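Local coordinates for cytochrome C-type biogenesis protein ccmF (Thermus thermophilus, PDB 6ZMQ), which acts as the membrane-bound heme lyase of cytochrome c maturation, binding a heme b and probably taking part in moving heme across the membrane, at residues A[244-249]-A[620-625]; A[277-282]-A[501-506]; A[363-368]-A[417-422]. All blocks are in the same frame, centred on the assembly; numbering follows the deposited sequence.

Contact 1 of 3, residues A[244-249]-A[620-625]; sequences WSYEVL and RLIVTP. With LMT (dodecyl-beta-D-maltoside), chain D.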
loop_
_atom_site.group_PDB
_atom_site.type_symbol
_atom_site.label_atom_id
_atom_site.label_comp_id
_atom_site.label_asym_id
_atom_site.label_seq_id
_atom_site.Cartn_x
_atom_site.Cartn_y
_atom_site.Cartn_z
ATOM N N TRP A 244 -4.957 -1.671 10.810
ATOM C CA TRP A 244 -6.373 -2.000 10.777
ATOM C C TRP A 244 -6.599 -3.479 11.072
ATOM O O TRP A 244 -7.526 -3.829 11.815
ATOM C CB TRP A 244 -6.919 -1.572 9.415
ATOM C CG TRP A 244 -8.304 -1.969 9.071
ATOM C CD1 TRP A 244 -9.361 -2.162 9.914
ATOM C CD2 TRP A 244 -8.799 -2.195 7.760
ATOM N NE1 TRP A 244 -10.472 -2.525 9.211
ATOM C CE2 TRP A 244 -10.155 -2.546 7.880
ATOM C CE3 TRP A 244 -8.222 -2.143 6.489
ATOM C CZ2 TRP A 244 -10.938 -2.844 6.779
ATOM C CZ3 TRP A 244 -9.004 -2.413 5.403
ATOM C CH2 TRP A 244 -10.339 -2.790 5.551
ATOM N N SER A 245 -5.736 -4.346 10.536
ATOM C CA SER A 245 -5.830 -5.776 10.803
ATOM C C SER A 245 -5.510 -6.094 12.260
ATOM O O SER A 245 -6.063 -7.043 12.832
ATOM C CB SER A 245 -4.898 -6.538 9.856
ATOM O OG SER A 245 -4.654 -7.854 10.310
ATOM N N TYR A 246 -4.620 -5.316 12.887
ATOM C CA TYR A 246 -4.365 -5.551 14.307
ATOM C C TYR A 246 -5.506 -5.015 15.174
ATOM O O TYR A 246 -6.138 -5.777 15.914
ATOM C CB TYR A 246 -3.044 -4.920 14.740
ATOM C CG TYR A 246 -2.537 -5.389 16.096
ATOM C CD1 TYR A 246 -1.983 -6.650 16.265
ATOM C CD2 TYR A 246 -2.672 -4.588 17.217
ATOM C CE1 TYR A 246 -1.517 -7.073 17.512
ATOM C CE2 TYR A 246 -2.215 -4.995 18.456
ATOM C CZ TYR A 246 -1.636 -6.233 18.602
ATOM O OH TYR A 246 -1.201 -6.621 19.848
ATOM N N GLU A 247 -5.812 -3.712 15.082
ATOM C CA GLU A 247 -6.663 -3.083 16.084
ATOM C C GLU A 247 -8.153 -3.105 15.736
ATOM O O GLU A 247 -8.982 -3.169 16.649
ATOM C CB GLU A 247 -6.207 -1.624 16.333
ATOM C CG GLU A 247 -6.887 -0.920 17.539
ATOM C CD GLU A 247 -6.176 0.321 18.044
ATOM O OE1 GLU A 247 -5.051 0.216 18.573
ATOM O OE2 GLU A 247 -6.798 1.402 17.986
ATOM N N VAL A 248 -8.559 -3.076 14.469
ATOM C CA VAL A 248 -9.984 -2.974 14.182
ATOM C C VAL A 248 -10.582 -4.245 13.590
ATOM O O VAL A 248 -11.676 -4.651 14.021
ATOM C CB VAL A 248 -10.299 -1.767 13.272
ATOM C CG1 VAL A 248 -11.776 -1.448 13.330
ATOM C CG2 VAL A 248 -9.485 -0.545 13.666
ATOM N N LEU A 249 -9.909 -4.936 12.666
ATOM C CA LEU A 249 -10.409 -6.243 12.263
ATOM C C LEU A 249 -10.143 -7.274 13.343
ATOM O O LEU A 249 -10.912 -8.233 13.469
ATOM C CB LEU A 249 -9.781 -6.677 10.926
ATOM C CG LEU A 249 -10.318 -7.868 10.110
ATOM C CD1 LEU A 249 -9.680 -9.201 10.503
ATOM C CD2 LEU A 249 -11.847 -7.967 10.179
ATOM N N ARG A 620 -10.236 -13.999 25.271
ATOM C CA ARG A 620 -8.861 -14.231 24.836
ATOM C C ARG A 620 -8.039 -12.976 25.115
ATOM O O ARG A 620 -8.500 -11.855 24.889
ATOM C CB ARG A 620 -8.786 -14.631 23.343
ATOM C CG ARG A 620 -7.359 -14.769 22.780
ATOM C CD ARG A 620 -7.235 -15.814 21.679
ATOM N NE ARG A 620 -7.159 -15.245 20.334
ATOM C CZ ARG A 620 -7.181 -15.971 19.218
ATOM N NH1 ARG A 620 -7.272 -17.293 19.286
ATOM N NH2 ARG A 620 -7.111 -15.381 18.031
ATOM N N LEU A 621 -6.829 -13.156 25.640
ATOM C CA LEU A 621 -5.960 -12.012 25.928
ATOM C C LEU A 621 -4.588 -12.342 25.348
ATOM O O LEU A 621 -3.993 -13.376 25.693
ATOM C CB LEU A 621 -5.926 -11.703 27.426
ATOM C CG LEU A 621 -5.133 -10.568 28.104
ATOM C CD1 LEU A 621 -3.764 -10.995 28.515
ATOM C CD2 LEU A 621 -5.040 -9.311 27.265
ATOM N N ILE A 622 -4.137 -11.503 24.351
ATOM C CA ILE A 622 -2.802 -11.669 23.781
ATOM C C ILE A 622 -1.908 -10.514 24.233
ATOM O O ILE A 622 -2.352 -9.368 24.435
ATOM C CB ILE A 622 -2.856 -11.854 22.238
ATOM C CG1 ILE A 622 -3.190 -10.590 21.454
ATOM C CG2 ILE A 622 -3.921 -12.869 21.866
ATOM C CD1 ILE A 622 -2.009 -9.845 20.831
ATOM N N VAL A 623 -0.623 -10.836 24.406
ATOM C CA VAL A 623 0.370 -9.944 24.996
ATOM C C VAL A 623 1.599 -9.933 24.092
ATOM O O VAL A 623 2.201 -10.987 23.828
ATOM C CB VAL A 623 0.729 -10.373 26.433
ATOM C CG1 VAL A 623 1.995 -9.704 26.898
ATOM C CG2 VAL A 623 -0.391 -10.064 27.395
ATOM N N THR A 624 1.926 -8.747 23.571
ATOM C CA THR A 624 2.954 -8.421 22.592
ATOM C C THR A 624 3.710 -7.164 23.006
ATOM O O THR A 624 3.102 -6.220 23.521
ATOM C CB THR A 624 2.321 -8.155 21.215
ATOM O OG1 THR A 624 1.328 -7.128 21.344
ATOM C CG2 THR A 624 1.669 -9.386 20.622
ATOM N N PRO A 625 5.019 -7.095 22.748
ATOM C CA PRO A 625 5.782 -5.880 23.055
ATOM C C PRO A 625 5.995 -4.977 21.850
ATOM O O PRO A 625 6.081 -5.429 20.705
ATOM C CB PRO A 625 7.132 -6.439 23.540
ATOM C CG PRO A 625 6.949 -7.965 23.589
ATOM C CD PRO A 625 5.933 -8.216 22.529
HETATM C C1B LMT D . -0.485 -16.112 14.248
HETATM C C2B LMT D . 0.057 -17.561 14.471
HETATM C C3B LMT D . -0.724 -18.391 15.543
HETATM C C4B LMT D . -1.810 -17.600 16.323
HETATM C C5B LMT D . -2.636 -16.859 15.257
HETATM C C6B LMT D . -3.842 -16.195 15.907
HETATM O O1B LMT D . -0.139 -15.661 12.958
HETATM O O2B LMT D . 0.020 -18.194 13.256
HETATM O O3B LMT D . 0.139 -19.037 16.381
HETATM O "O4'" LMT D . -2.624 -18.454 17.035
HETATM O O5B LMT D . -1.883 -15.920 14.470
HETATM O O6B LMT D . -4.645 -17.145 16.480
HETATM C "C1'" LMT D . 2.836 -13.181 11.151
HETATM C "C2'" LMT D . 3.212 -14.673 11.421
HETATM C "C3'" LMT D . 1.929 -15.519 11.711
HETATM C "C4'" LMT D . 1.035 -14.877 12.794
HETATM C "C5'" LMT D . 0.689 -13.498 12.174
HETATM C "C6'" LMT D . -0.393 -12.711 12.861
HETATM O "O1'" LMT D . 3.941 -12.376 11.309
HETATM O "O2'" LMT D . 3.819 -15.200 10.312
HETATM O "O3'" LMT D . 2.263 -16.792 12.059
HETATM O "O5'" LMT D . 1.868 -12.709 12.106
HETATM O "O6'" LMT D . 0.156 -12.291 14.042
HETATM C C1 LMT D . 4.646 -12.012 10.131
HETATM C C2 LMT D . 5.173 -10.625 10.382
HETATM C C3 LMT D . 6.535 -10.293 9.844
HETATM C C4 LMT D . 6.412 -9.812 8.417
HETATM C C5 LMT D . 7.769 -9.444 7.894
HETATM C C6 LMT D . 7.772 -8.272 6.956
HETATM C C7 LMT D . 7.049 -7.098 7.554
HETATM C C8 LMT D . 7.770 -5.843 7.202
HETATM C C9 LMT D . 6.865 -4.787 6.657
HETATM C C10 LMT D . 7.704 -3.599 6.292
HETATM C C11 LMT D . 6.829 -2.478 5.844
HETATM C C12 LMT D . 7.400 -1.158 6.229
#

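Contact 2 of 3, residues A[277-282]-A[501-506]; sequences TAFVQQ and RRRVGS. With HEM (protoporphyrin IX containing Fe), chain B.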
loop_
_atom_site.group_PDB
_atom_site.type_symbol
_atom_site.label_atom_id
_atom_site.label_comp_id
_atom_site.label_asym_id
_atom_site.label_seq_id
_atom_site.Cartn_x
_atom_site.Cartn_y
_atom_site.Cartn_z
ATOM N N THR A 277 16.901 2.517 -7.162
ATOM C CA THR A 277 17.611 2.503 -8.445
ATOM C C THR A 277 17.345 3.814 -9.186
ATOM O O THR A 277 18.226 4.270 -9.877
ATOM C CB THR A 277 17.538 1.109 -9.059
ATOM O OG1 THR A 277 16.223 0.915 -9.529
ATOM C CG2 THR A 277 17.761 0.059 -8.017
ATOM N N ALA A 278 16.138 4.364 -9.074
ATOM C CA ALA A 278 15.823 5.622 -9.760
ATOM C C ALA A 278 16.686 6.683 -9.143
ATOM O O ALA A 278 17.274 7.390 -9.864
ATOM C CB ALA A 278 14.383 5.967 -9.604
ATOM N N PHE A 279 16.828 6.689 -7.839
ATOM C CA PHE A 279 17.719 7.674 -7.227
ATOM C C PHE A 279 19.147 7.517 -7.751
ATOM O O PHE A 279 19.764 8.508 -8.031
ATOM C CB PHE A 279 17.737 7.416 -5.734
ATOM C CG PHE A 279 18.843 8.165 -5.073
ATOM C CD1 PHE A 279 18.791 9.530 -4.961
ATOM C CD2 PHE A 279 19.977 7.519 -4.659
ATOM C CE1 PHE A 279 19.832 10.230 -4.397
ATOM C CE2 PHE A 279 21.017 8.224 -4.099
ATOM C CZ PHE A 279 20.941 9.577 -3.958
ATOM N N VAL A 280 19.654 6.306 -7.907
ATOM C CA VAL A 280 21.057 6.161 -8.368
ATOM C C VAL A 280 21.225 6.789 -9.735
ATOM O O VAL A 280 22.117 7.572 -9.893
ATOM C CB VAL A 280 21.511 4.704 -8.419
ATOM C CG1 VAL A 280 22.792 4.561 -9.189
ATOM C CG2 VAL A 280 21.684 4.169 -7.032
ATOM N N GLN A 281 20.376 6.452 -10.683
ATOM C CA GLN A 281 20.614 7.010 -12.009
ATOM C C GLN A 281 20.267 8.496 -12.028
ATOM O O GLN A 281 20.957 9.274 -12.707
ATOM C CB GLN A 281 19.906 6.228 -13.118
ATOM C CG GLN A 281 18.599 6.714 -13.551
ATOM C CD GLN A 281 17.969 5.859 -14.634
ATOM O OE1 GLN A 281 17.752 4.673 -14.443
ATOM N NE2 GLN A 281 17.640 6.473 -15.767
ATOM N N GLN A 282 19.312 8.913 -11.151
ATOM C CA GLN A 282 18.994 10.326 -10.895
ATOM C C GLN A 282 20.231 11.088 -10.464
ATOM O O GLN A 282 20.418 12.256 -10.819
ATOM C CB GLN A 282 17.913 10.486 -9.807
ATOM C CG GLN A 282 16.444 10.283 -10.177
ATOM C CD GLN A 282 15.548 10.293 -8.946
ATOM O OE1 GLN A 282 15.796 11.028 -7.990
ATOM N NE2 GLN A 282 14.535 9.441 -8.946
ATOM N N ARG A 501 16.550 18.523 1.963
ATOM C CA ARG A 501 15.320 17.845 2.383
ATOM C C ARG A 501 15.364 16.344 2.113
ATOM O O ARG A 501 14.812 15.553 2.895
ATOM C CB ARG A 501 14.132 18.481 1.666
ATOM C CG ARG A 501 13.514 19.618 2.441
ATOM C CD ARG A 501 12.647 20.501 1.552
ATOM N NE ARG A 501 11.635 21.226 2.315
ATOM C CZ ARG A 501 11.873 22.341 3.004
ATOM N NH1 ARG A 501 10.932 22.854 3.778
ATOM N NH2 ARG A 501 13.079 22.902 2.987
ATOM N N ARG A 502 16.042 15.947 1.024
ATOM C CA ARG A 502 16.167 14.539 0.653
ATOM C C ARG A 502 16.936 13.749 1.705
ATOM O O ARG A 502 16.454 12.716 2.188
ATOM C CB ARG A 502 16.856 14.408 -0.705
ATOM C CG ARG A 502 16.322 15.291 -1.822
ATOM C CD ARG A 502 17.108 14.984 -3.088
ATOM N NE ARG A 502 16.769 13.670 -3.628
ATOM C CZ ARG A 502 17.124 13.245 -4.835
ATOM N NH1 ARG A 502 16.670 12.088 -5.299
ATOM N NH2 ARG A 502 17.879 14.014 -5.609
ATOM N N ARG A 503 18.108 14.260 2.116
ATOM C CA ARG A 503 18.949 13.547 3.073
ATOM C C ARG A 503 18.322 13.480 4.465
ATOM O O ARG A 503 18.256 12.392 5.039
ATOM C CB ARG A 503 20.335 14.195 3.152
ATOM C CG ARG A 503 21.294 13.904 1.986
ATOM C CD ARG A 503 21.980 12.532 2.065
ATOM N NE ARG A 503 23.025 12.352 1.048
ATOM C CZ ARG A 503 22.816 12.109 -0.248
ATOM N NH1 ARG A 503 23.837 12.094 -1.093
ATOM N NH2 ARG A 503 21.586 11.953 -0.719
ATOM N N VAL A 504 17.782 14.589 4.988
ATOM C CA VAL A 504 17.284 14.579 6.368
ATOM C C VAL A 504 15.939 13.843 6.465
ATOM O O VAL A 504 15.708 13.062 7.409
ATOM C CB VAL A 504 17.233 16.016 6.946
ATOM C CG1 VAL A 504 16.510 16.990 6.036
ATOM C CG2 VAL A 504 16.658 16.056 8.368
ATOM N N GLY A 505 15.050 14.040 5.474
ATOM C CA GLY A 505 13.811 13.277 5.434
ATOM C C GLY A 505 14.043 11.796 5.213
ATOM O O GLY A 505 13.357 10.956 5.805
ATOM N N SER A 506 15.049 11.458 4.396
ATOM C CA SER A 506 15.418 10.066 4.186
ATOM C C SER A 506 15.980 9.447 5.454
ATOM O O SER A 506 15.717 8.278 5.727
ATOM C CB SER A 506 16.430 9.951 3.045
ATOM O OG SER A 506 17.758 10.020 3.534
HETATM C CHA HEM B . 16.513 7.467 0.155
HETATM C CHB HEM B . 19.800 3.917 0.923
HETATM C CHC HEM B . 16.186 0.893 2.317
HETATM C CHD HEM B . 13.068 4.627 1.976
HETATM C C1A HEM B . 17.682 6.730 0.252
HETATM C C2A HEM B . 18.953 7.239 -0.134
HETATM C C3A HEM B . 19.873 6.254 0.076
HETATM C C4A HEM B . 19.203 5.126 0.584
HETATM C CMA HEM B . 21.349 6.335 -0.187
HETATM C CAA HEM B . 19.252 8.627 -0.676
HETATM C CBA HEM B . 19.309 9.680 0.447
HETATM C CGA HEM B . 20.442 9.403 1.404
HETATM O O1A HEM B . 20.194 9.173 2.610
HETATM O O2A HEM B . 21.623 9.405 0.988
HETATM C C1B HEM B . 19.058 2.795 1.346
HETATM C C2B HEM B . 19.619 1.504 1.491
HETATM C C3B HEM B . 18.630 0.653 1.876
HETATM C C4B HEM B . 17.406 1.449 1.943
HETATM C CMB HEM B . 21.052 1.130 1.277
HETATM C CAB HEM B . 18.725 -0.786 2.149
HETATM C CBB HEM B . 18.328 -1.658 1.009
HETATM C C1C HEM B . 15.054 1.670 2.421
HETATM C C2C HEM B . 13.865 1.279 3.038
HETATM C C3C HEM B . 13.008 2.348 2.930
HETATM C C4C HEM B . 13.665 3.403 2.255
HETATM C CMC HEM B . 13.536 -0.038 3.692
HETATM C CAC HEM B . 11.644 2.375 3.426
HETATM C CBC HEM B . 11.351 3.011 4.732
HETATM C C1D HEM B . 13.710 5.728 1.387
HETATM C C2D HEM B . 13.052 6.977 0.987
HETATM C C3D HEM B . 14.008 7.785 0.474
HETATM C C4D HEM B . 15.266 7.010 0.577
HETATM C CMD HEM B . 11.588 7.296 1.120
HETATM C CAD HEM B . 13.827 9.188 -0.081
HETATM C CBD HEM B . 13.895 9.130 -1.613
HETATM C CGD HEM B . 13.593 10.438 -2.307
HETATM O O1D HEM B . 14.506 11.128 -2.814
HETATM O O2D HEM B . 12.415 10.828 -2.399
HETATM N NA HEM B . 17.869 5.427 0.670
HETATM N NB HEM B . 17.737 2.706 1.608
HETATM N NC HEM B . 14.932 2.961 1.985
HETATM N ND HEM B . 14.999 5.821 1.125
HETATM FE FE HEM B . 16.400 4.301 1.485
#

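Contact 3 of 3, residues A[363-368]-A[417-422]; sequences EGALLL and LLLMGV. With HEM (protoporphyrin IX containing Fe), chain B.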
loop_
_atom_site.group_PDB
_atom_site.type_symbol
_atom_site.label_atom_id
_atom_site.label_comp_id
_atom_site.label_asym_id
_atom_site.label_seq_id
_atom_site.Cartn_x
_atom_site.Cartn_y
_atom_site.Cartn_z
ATOM N N GLU A 363 26.710 2.757 -4.747
ATOM C CA GLU A 363 25.957 2.127 -5.834
ATOM C C GLU A 363 25.861 0.617 -5.658
ATOM O O GLU A 363 24.811 0.022 -5.927
ATOM C CB GLU A 363 26.615 2.424 -7.182
ATOM C CG GLU A 363 26.633 3.866 -7.582
ATOM C CD GLU A 363 28.044 4.429 -7.584
ATOM O OE1 GLU A 363 28.690 4.379 -6.515
ATOM O OE2 GLU A 363 28.498 4.935 -8.631
ATOM N N GLY A 364 26.957 -0.019 -5.234
ATOM C CA GLY A 364 26.941 -1.458 -5.015
ATOM C C GLY A 364 26.080 -1.860 -3.834
ATOM O O GLY A 364 25.391 -2.886 -3.872
ATOM N N ALA A 365 26.098 -1.043 -2.776
ATOM C CA ALA A 365 25.244 -1.286 -1.619
ATOM C C ALA A 365 23.772 -1.077 -1.958
ATOM O O ALA A 365 22.928 -1.888 -1.553
ATOM C CB ALA A 365 25.671 -0.389 -0.459
ATOM N N LEU A 366 23.447 -0.023 -2.729
ATOM C CA LEU A 366 22.050 0.216 -3.100
ATOM C C LEU A 366 21.547 -0.838 -4.076
ATOM O O LEU A 366 20.384 -1.249 -4.008
ATOM C CB LEU A 366 21.836 1.602 -3.718
ATOM C CG LEU A 366 21.950 2.990 -3.054
ATOM C CD1 LEU A 366 20.959 3.983 -3.678
ATOM C CD2 LEU A 366 21.863 3.010 -1.555
ATOM N N LEU A 367 22.419 -1.304 -4.974
ATOM C CA LEU A 367 22.027 -2.306 -5.956
ATOM C C LEU A 367 21.871 -3.675 -5.310
ATOM O O LEU A 367 20.961 -4.427 -5.676
ATOM C CB LEU A 367 23.058 -2.322 -7.087
ATOM C CG LEU A 367 22.911 -3.013 -8.449
ATOM C CD1 LEU A 367 23.180 -4.505 -8.447
ATOM C CD2 LEU A 367 21.505 -2.736 -8.969
ATOM N N LEU A 368 22.719 -3.997 -4.324
ATOM C CA LEU A 368 22.539 -5.238 -3.581
ATOM C C LEU A 368 21.311 -5.169 -2.680
ATOM O O LEU A 368 20.629 -6.180 -2.494
ATOM C CB LEU A 368 23.793 -5.566 -2.757
ATOM C CG LEU A 368 23.834 -6.938 -2.072
ATOM C CD1 LEU A 368 23.447 -8.033 -3.063
ATOM C CD2 LEU A 368 25.170 -7.228 -1.410
ATOM N N LEU A 417 18.232 -4.175 6.682
ATOM C CA LEU A 417 18.482 -3.288 7.816
ATOM C C LEU A 417 19.968 -3.062 8.052
ATOM O O LEU A 417 20.346 -2.023 8.597
ATOM C CB LEU A 417 17.843 -3.841 9.094
ATOM C CG LEU A 417 16.359 -3.613 9.335
ATOM C CD1 LEU A 417 15.978 -4.295 10.642
ATOM C CD2 LEU A 417 15.910 -2.148 9.301
ATOM N N LEU A 418 20.817 -3.994 7.618
ATOM C CA LEU A 418 22.261 -3.797 7.679
ATOM C C LEU A 418 22.739 -2.893 6.540
ATOM O O LEU A 418 23.548 -1.974 6.753
ATOM C CB LEU A 418 22.953 -5.164 7.634
ATOM C CG LEU A 418 23.484 -5.773 8.935
ATOM C CD1 LEU A 418 23.942 -7.203 8.709
ATOM C CD2 LEU A 418 24.635 -4.966 9.495
ATOM N N LEU A 419 22.231 -3.144 5.325
ATOM C CA LEU A 419 22.696 -2.431 4.138
ATOM C C LEU A 419 22.259 -0.972 4.147
ATOM O O LEU A 419 22.983 -0.100 3.648
ATOM C CB LEU A 419 22.188 -3.142 2.889
ATOM C CG LEU A 419 23.127 -4.251 2.421
ATOM C CD1 LEU A 419 22.379 -5.353 1.687
ATOM C CD2 LEU A 419 24.199 -3.659 1.540
ATOM N N MET A 420 21.070 -0.702 4.702
ATOM C CA MET A 420 20.548 0.653 4.871
ATOM C C MET A 420 21.445 1.516 5.744
ATOM O O MET A 420 21.641 2.709 5.483
ATOM C CB MET A 420 19.138 0.550 5.430
ATOM C CG MET A 420 18.522 1.794 5.965
ATOM S SD MET A 420 16.947 1.460 6.768
ATOM C CE MET A 420 16.426 -0.085 6.022
ATOM N N GLY A 421 21.989 0.920 6.798
ATOM C CA GLY A 421 22.982 1.618 7.588
ATOM C C GLY A 421 24.312 1.780 6.873
ATOM O O GLY A 421 24.906 2.861 6.896
ATOM N N VAL A 422 24.810 0.711 6.242
ATOM C CA VAL A 422 26.190 0.775 5.743
ATOM C C VAL A 422 26.299 1.557 4.419
ATOM O O VAL A 422 27.365 2.102 4.103
ATOM C CB VAL A 422 26.798 -0.648 5.650
ATOM C CG1 VAL A 422 26.291 -1.422 4.445
ATOM C CG2 VAL A 422 28.340 -0.607 5.683
HETATM C CHA HEM B . 16.513 7.467 0.155
HETATM C CHB HEM B . 19.800 3.917 0.923
HETATM C CHC HEM B . 16.186 0.893 2.317
HETATM C CHD HEM B . 13.068 4.627 1.976
HETATM C C1A HEM B . 17.682 6.730 0.252
HETATM C C2A HEM B . 18.953 7.239 -0.134
HETATM C C3A HEM B . 19.873 6.254 0.076
HETATM C C4A HEM B . 19.203 5.126 0.584
HETATM C CMA HEM B . 21.349 6.335 -0.187
HETATM C CAA HEM B . 19.252 8.627 -0.676
HETATM C CBA HEM B . 19.309 9.680 0.447
HETATM C CGA HEM B . 20.442 9.403 1.404
HETATM O O1A HEM B . 20.194 9.173 2.610
HETATM O O2A HEM B . 21.623 9.405 0.988
HETATM C C1B HEM B . 19.058 2.795 1.346
HETATM C C2B HEM B . 19.619 1.504 1.491
HETATM C C3B HEM B . 18.630 0.653 1.876
HETATM C C4B HEM B . 17.406 1.449 1.943
HETATM C CMB HEM B . 21.052 1.130 1.277
HETATM C CAB HEM B . 18.725 -0.786 2.149
HETATM C CBB HEM B . 18.328 -1.658 1.009
HETATM C C1C HEM B . 15.054 1.670 2.421
HETATM C C2C HEM B . 13.865 1.279 3.038
HETATM C C3C HEM B . 13.008 2.348 2.930
HETATM C C4C HEM B . 13.665 3.403 2.255
HETATM C CMC HEM B . 13.536 -0.038 3.692
HETATM C CAC HEM B . 11.644 2.375 3.426
HETATM C CBC HEM B . 11.351 3.011 4.732
HETATM C C1D HEM B . 13.710 5.728 1.387
HETATM C C2D HEM B . 13.052 6.977 0.987
HETATM C C3D HEM B . 14.008 7.785 0.474
HETATM C C4D HEM B . 15.266 7.010 0.577
HETATM C CMD HEM B . 11.588 7.296 1.120
HETATM C CAD HEM B . 13.827 9.188 -0.081
HETATM C CBD HEM B . 13.895 9.130 -1.613
HETATM C CGD HEM B . 13.593 10.438 -2.307
HETATM O O1D HEM B . 14.506 11.128 -2.814
HETATM O O2D HEM B . 12.415 10.828 -2.399
HETATM N NA HEM B . 17.869 5.427 0.670
HETATM N NB HEM B . 17.737 2.706 1.608
HETATM N NC HEM B . 14.932 2.961 1.985
HETATM N ND HEM B . 14.999 5.821 1.125
HETATM FE FE HEM B . 16.400 4.301 1.485
#

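Contact 1 of 3, residues A[244-249]-A[620-625]
Y246 reaches from the C-terminal end of helix 224-247 to I622 and T624 on strand 617-625, and its phenol carries the whole contact. The backbones stay well apart, with 11.4 Å between the CA atoms of Y246 and I622, and the area buried between the segments is small (92 Å²). With CG anti to the backbone N (chi1 -166°), the ring leaves the helix in the direction of the strand. From CB through CG and the ring flanks, Y246 meets neither I622 nor T624; its side chain also touches L606 of the adjacent strand 603-608. Contact with the strand begins at CZ, where Y246 CZ is 4.3 Å from I622 CD1. At the tip, Y246 OH accepts a hydrogen bond from T624 OG1 at 3.0 Å. The same oxygen lies 3.5 Å from I622 CD1, and both strand atoms approach the ring obliquely. T624 CB and CG2 follow further back, each 4.1 Å from Y246 OH. I622 and T624 can share this target because alternate residues of a beta strand present the same face: both direct their CB atoms toward the helix, while V623 directs its own away. For T624, OG1 sits between the backbone N and the carbonyl carbon (chi1 55°), which turns the hydroxyl to the phenol. The strand belongs to a four-stranded antiparallel sheet and leads directly into helix 627-644, placing the contact where the beta domain meets the membrane-helix bundle. Nearby, R620 NH2 is 3.4 Å from O6B of a bound dodecyl-maltoside, a detergent molecule. With one hydrogen bond among three buried residues, the chemistry implies a single polar link between hydroxyls, flanked by an isoleucine methyl, across an otherwise sparse interface.

Contact 2 of 3, residues A[277-282]-A[501-506]
Helices 266-284 and 501-525 run nearly antiparallel here, at 153° with segment axes 14.7 Å apart, a separation that only long side chains span. They wall the propionate end of the heme pocket in the transmembrane bundle, and F279, R502, R503 and S506 all line it. F279 meets R502 edge-on: NH1 of R502 lies near the ring plane, 3.3 Å from F279 CD1, while F279 CE1 sits over one face of the guanidinium, the two planes 87° apart. The guanidinium edge serves two acceptors, Q282 OE1 through a weak bond from NH1 (3.0 Å) and HEM O1D through weak bonds from NE and NH1. R224, whose NH2 also bonds the heme, stands beside R502. R503 folds at chi2 (-79°) and brings its guanidinium to the other propionate, with O2A over one face and 3.1 Å from NH2. A leucine in place of R503 would probably leave this propionate without that positive charge and remove the polar group beside F279 CZ. On the heme side of the F279 ring, HEM CAA lies 3.8 Å above one face, offset toward the rim; S506 OG stands 2.7 Å from HEM O1A.

Contact 3 of 3, residues A[363-368]-A[417-422]
The flat group beside the contact of A365 with L419 is the porphyrin of the heme, and the two helices flank it on opposite faces. L366, next to A365, comes to the rim from one side of the plane, its CD2 3.3 Å from HEM CHB. M420, next to L419, lies over the other face at pyrrole ring B, with CB 3.6 Å from HEM C3B. Its CG is anti to the backbone N (chi1 167°) and the thioether is bent at chi3 (-23°), which lays M420 CE back toward ring C, 3.7 Å from HEM CMC. Beyond the ring, on the M420 side of its plane, the backbone oxygen of L419 is 3.3 Å from the heme methyl CMB. Helices 362-384 and 402-422 thus form part of the heme-binding transmembrane bundle, and M420 also touches H510, an axial ligand of the iron. Beyond the heme edge the helices pack directly, with the CA atoms of A365 and L419 6.4 Å apart. L419 divides its two methyls: CD2 goes to A365, 4.1 Å from its CB, and close to the carbonyl oxygen of the same residue, whereas CD1 comes to 4.3 Å from L368 CG. A365 and L368 lie three residues apart, hence on one side of their helix, and L419 reaches both. The short alanine side chain lets the leucine branch come up against the helix backbone itself. No hydrogen bond crosses between the segments, and the contact is wholly apolar apart from that carbonyl oxygen. Polar links lie outside it: E363 makes a salt bridge to R284, and L418 O accepts from Y471 OH.

Overall arrangement
Contacts 2 and 3 are two sides of one heme pocket: their centres are 13 Å apart, both touch the heme, and they meet directly where V280 CG2 packs 3.4 Å from L366 CD1. Contact 2 handles the propionates, while contact 3 borders the methyl and vinyl rim; H276 and H510 supply the axial ligands of the iron. Contact 1 is separate, its centre about 35 Å from that of contact 2 and 33 Å from that of contact 3, and it lies away from the heme, where the beta domain joins the bundle. In sequence the three are nested, contact 3 within the loop closed by contact 2, and contact 2 within that closed by contact 1.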